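Local coordinates for protein carbohydrate kinase, pfkB family (Enterococcus faecalis, PDB 3KTN) that probably phosphorylates 2-keto-3-deoxygluconate, as a putative sugar kinase of the magnesium-binding pfkB (ribokinase-like) family, at residues 149-154 with 188-193. Residues are numbered along the deposited sequence; the frame is centred on the assembly and turned at random.
Sequences AALILA and ERILPY
Leu151 divides its two methyl branches between neighbouring residues of 188-193, a compact example of how one leucine can serve two neighbours on an adjacent segment. Its CD2 packs on the branched root of Ile190, 3.7 Å from CB, while CD1 lies under the guanidinium of Arg189, 3.5 Å from the plane and over its centre. The side chains of Leu151 and Arg189 cross at about a right angle, and the Arg189 chain bends at chi3 (62°), which turns NE; the long arginine thus lids the more exposed flank of an otherwise buried interface.

One helical turn on, at Ala154, the backbones are again close, its CA 6.0 Å from CA of Tyr193. The CB of Ala154 touches Ile190 CG1 at 3.8 Å and Tyr193 CB at 4.0 Å. In Ile190, CG1 is anti to the backbone N (chi1 -165°), and CD1 beyond it also reaches the alanine methyl. No hydrogen bond links the two segments, so the contact rests on apolar and van der Waals packing. Within 188-193 the bond from Tyr193 N to Ile190 O, 2.9 Å, helps hold the 3-10 turn that presents Tyr193.

Beneath this layer Ala150, Ala154 and Ile190 all rest on Ile135 of strand 132-135, and Leu191 turns to Phe229 and Tyr233 of helix 218-233. Away from the magnesium site, helices 144-159 and 177-190, joined through strand 163-167, thereby pack side by side on the central sheet, the alpha/beta layering of the ribokinase-like fold.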
ATOM      1  N   ALA A 149      29.251 -13.323  27.912  1.00 44.80           N
ATOM      2  CA  ALA A 149      29.076 -14.411  26.957  1.00 42.66           C
ATOM      3  C   ALA A 149      30.011 -14.229  25.769  1.00 40.81           C
ATOM      4  O   ALA A 149      30.614 -15.190  25.292  1.00 40.76           O
ATOM      5  CB  ALA A 149      27.626 -14.473  26.481  1.00 43.13           C
ATOM      6  N   ALA A 150      30.139 -12.994  25.299  1.00 40.15           N
ATOM      7  CA  ALA A 150      31.005 -12.712  24.161  1.00 42.30           C
ATOM      8  C   ALA A 150      32.465 -13.037  24.488  1.00 42.72           C
ATOM      9  O   ALA A 150      33.157 -13.685  23.701  1.00 43.77           O
ATOM     10  CB  ALA A 150      30.865 -11.244  23.749  1.00 40.88           C
ATOM     11  N   LEU A 151      32.923 -12.591  25.654  1.00 43.62           N
ATOM     12  CA  LEU A 151      34.298 -12.834  26.087  1.00 44.65           C
ATOM     13  C   LEU A 151      34.586 -14.328  26.197  1.00 45.07           C
ATOM     14  O   LEU A 151      35.611 -14.811  25.713  1.00 46.51           O
ATOM     15  CB  LEU A 151      34.549 -12.136  27.427  1.00 43.17           C
ATOM     16  CG  LEU A 151      34.444 -10.610  27.316  1.00 42.51           C
ATOM     17  CD1 LEU A 151      34.513  -9.960  28.683  1.00 42.75           C
ATOM     18  CD2 LEU A 151      35.561 -10.104  26.421  1.00 41.99           C
ATOM     19  N   ILE A 152      33.675 -15.064  26.820  1.00 45.39           N
ATOM     20  CA  ILE A 152      33.842 -16.504  26.965  1.00 44.64           C
ATOM     21  C   ILE A 152      33.906 -17.180  25.600  1.00 45.74           C
ATOM     22  O   ILE A 152      34.716 -18.085  25.381  1.00 47.29           O
ATOM     23  CB  ILE A 152      32.685 -17.108  27.782  1.00 45.01           C
ATOM     24  CG1 ILE A 152      32.860 -16.733  29.257  1.00 45.94           C
ATOM     25  CG2 ILE A 152      32.626 -18.621  27.587  1.00 42.23           C
ATOM     26  CD1 ILE A 152      31.731 -17.205  30.160  1.00 46.08           C
ATOM     27  N   LEU A 153      33.058 -16.740  24.678  1.00 44.94           N
ATOM     28  CA  LEU A 153      33.039 -17.320  23.341  1.00 43.00           C
ATOM     29  C   LEU A 153      34.353 -17.084  22.607  1.00 41.65           C
ATOM     30  O   LEU A 153      34.857 -17.975  21.924  1.00 40.53           O
ATOM     31  CB  LEU A 153      31.886 -16.735  22.520  1.00 44.19           C
ATOM     32  CG  LEU A 153      31.851 -17.110  21.037  1.00 42.91           C
ATOM     33  CD1 LEU A 153      31.883 -18.622  20.875  1.00 42.87           C
ATOM     34  CD2 LEU A 153      30.591 -16.527  20.404  1.00 44.16           C
ATOM     35  N   ALA A 154      34.898 -15.880  22.742  1.00 40.91           N
ATOM     36  CA  ALA A 154      36.154 -15.534  22.088  1.00 42.53           C
ATOM     37  C   ALA A 154      37.277 -16.419  22.631  1.00 43.94           C
ATOM     38  O   ALA A 154      38.045 -17.000  21.864  1.00 43.41           O
ATOM     39  CB  ALA A 154      36.480 -14.060  22.320  1.00 40.88           C
ATOM     40  N   GLU A 188      39.566  -4.055  25.215  1.00 47.27           N
ATOM     41  CA  GLU A 188      40.927  -4.499  25.495  1.00 48.09           C
ATOM     42  C   GLU A 188      40.923  -5.952  25.951  1.00 45.97           C
ATOM     43  O   GLU A 188      41.879  -6.685  25.722  1.00 45.23           O
ATOM     44  CB  GLU A 188      41.574  -3.595  26.552  1.00 48.77           C
ATOM     45  CG  GLU A 188      41.649  -2.144  26.098  1.00 52.97           C
ATOM     46  CD  GLU A 188      42.370  -1.232  27.074  1.00 56.06           C
ATOM     47  OE1 GLU A 188      42.168  -1.377  28.300  1.00 58.43           O
ATOM     48  OE2 GLU A 188      43.127  -0.352  26.606  1.00 56.61           O
ATOM     49  N   ARG A 189      39.823  -6.376  26.565  1.00 45.10           N
ATOM     50  CA  ARG A 189      39.704  -7.748  27.040  1.00 44.76           C
ATOM     51  C   ARG A 189      39.482  -8.764  25.924  1.00 44.98           C
ATOM     52  O   ARG A 189      39.982  -9.888  25.998  1.00 44.63           O
ATOM     53  CB  ARG A 189      38.568  -7.854  28.059  1.00 44.69           C
ATOM     54  CG  ARG A 189      38.783  -7.011  29.302  1.00 45.09           C
ATOM     55  CD  ARG A 189      37.574  -7.048  30.217  1.00 44.81           C
ATOM     56  NE  ARG A 189      37.287  -8.394  30.701  1.00 45.10           N
ATOM     57  CZ  ARG A 189      36.286  -8.683  31.527  1.00 46.35           C
ATOM     58  NH1 ARG A 189      35.482  -7.716  31.958  1.00 45.75           N
ATOM     59  NH2 ARG A 189      36.088  -9.931  31.927  1.00 45.21           N
ATOM     60  N   ILE A 190      38.745  -8.378  24.883  1.00 44.05           N
ATOM     61  CA  ILE A 190      38.474  -9.316  23.790  1.00 41.73           C
ATOM     62  C   ILE A 190      39.488  -9.253  22.655  1.00 40.09           C
ATOM     63  O   ILE A 190      39.765 -10.266  22.013  1.00 40.20           O
ATOM     64  CB  ILE A 190      37.055  -9.103  23.188  1.00 41.70           C
ATOM     65  CG1 ILE A 190      36.674 -10.306  22.319  1.00 42.24           C
ATOM     66  CG2 ILE A 190      37.030  -7.832  22.342  1.00 39.49           C
ATOM     67  CD1 ILE A 190      35.242 -10.271  21.789  1.00 43.18           C
ATOM     68  N   LEU A 191      40.045  -8.073  22.413  1.00 40.25           N
ATOM     69  CA  LEU A 191      41.017  -7.901  21.337  1.00 41.50           C
ATOM     70  C   LEU A 191      42.149  -8.928  21.292  1.00 43.66           C
ATOM     71  O   LEU A 191      42.586  -9.321  20.210  1.00 43.52           O
ATOM     72  CB  LEU A 191      41.585  -6.481  21.381  1.00 42.09           C
ATOM     73  CG  LEU A 191      40.608  -5.442  20.811  1.00 41.73           C
ATOM     74  CD1 LEU A 191      41.058  -4.025  21.139  1.00 36.99           C
ATOM     75  CD2 LEU A 191      40.514  -5.647  19.306  1.00 39.19           C
ATOM     76  N   PRO A 192      42.645  -9.375  22.459  1.00 44.05           N
ATOM     77  CA  PRO A 192      43.731 -10.363  22.452  1.00 45.60           C
ATOM     78  C   PRO A 192      43.354 -11.688  21.780  1.00 47.24           C
ATOM     79  O   PRO A 192      44.223 -12.482  21.422  1.00 48.12           O
ATOM     80  CB  PRO A 192      44.040 -10.542  23.937  1.00 46.13           C
ATOM     81  CG  PRO A 192      43.747  -9.184  24.503  1.00 46.69           C
ATOM     82  CD  PRO A 192      42.444  -8.832  23.814  1.00 44.47           C
ATOM     83  N   TYR A 193      42.056 -11.918  21.601  1.00 47.98           N
ATOM     84  CA  TYR A 193      41.573 -13.158  20.994  1.00 48.25           C
ATOM     85  C   TYR A 193      41.136 -13.045  19.534  1.00 47.49           C
ATOM     86  O   TYR A 193      40.816 -14.053  18.905  1.00 47.60           O
ATOM     87  CB  TYR A 193      40.402 -13.697  21.812  1.00 50.03           C
ATOM     88  CG  TYR A 193      40.767 -14.017  23.238  1.00 53.11           C
ATOM     89  CD1 TYR A 193      41.477 -15.176  23.552  1.00 53.58           C
ATOM     90  CD2 TYR A 193      40.424 -13.151  24.274  1.00 54.08           C
ATOM     91  CE1 TYR A 193      41.837 -15.466  24.864  1.00 55.19           C
ATOM     92  CE2 TYR A 193      40.780 -13.430  25.590  1.00 55.63           C
ATOM     93  CZ  TYR A 193      41.485 -14.589  25.877  1.00 56.09           C
ATOM     94  OH  TYR A 193      41.839 -14.873  27.173  1.00 58.59           O
TER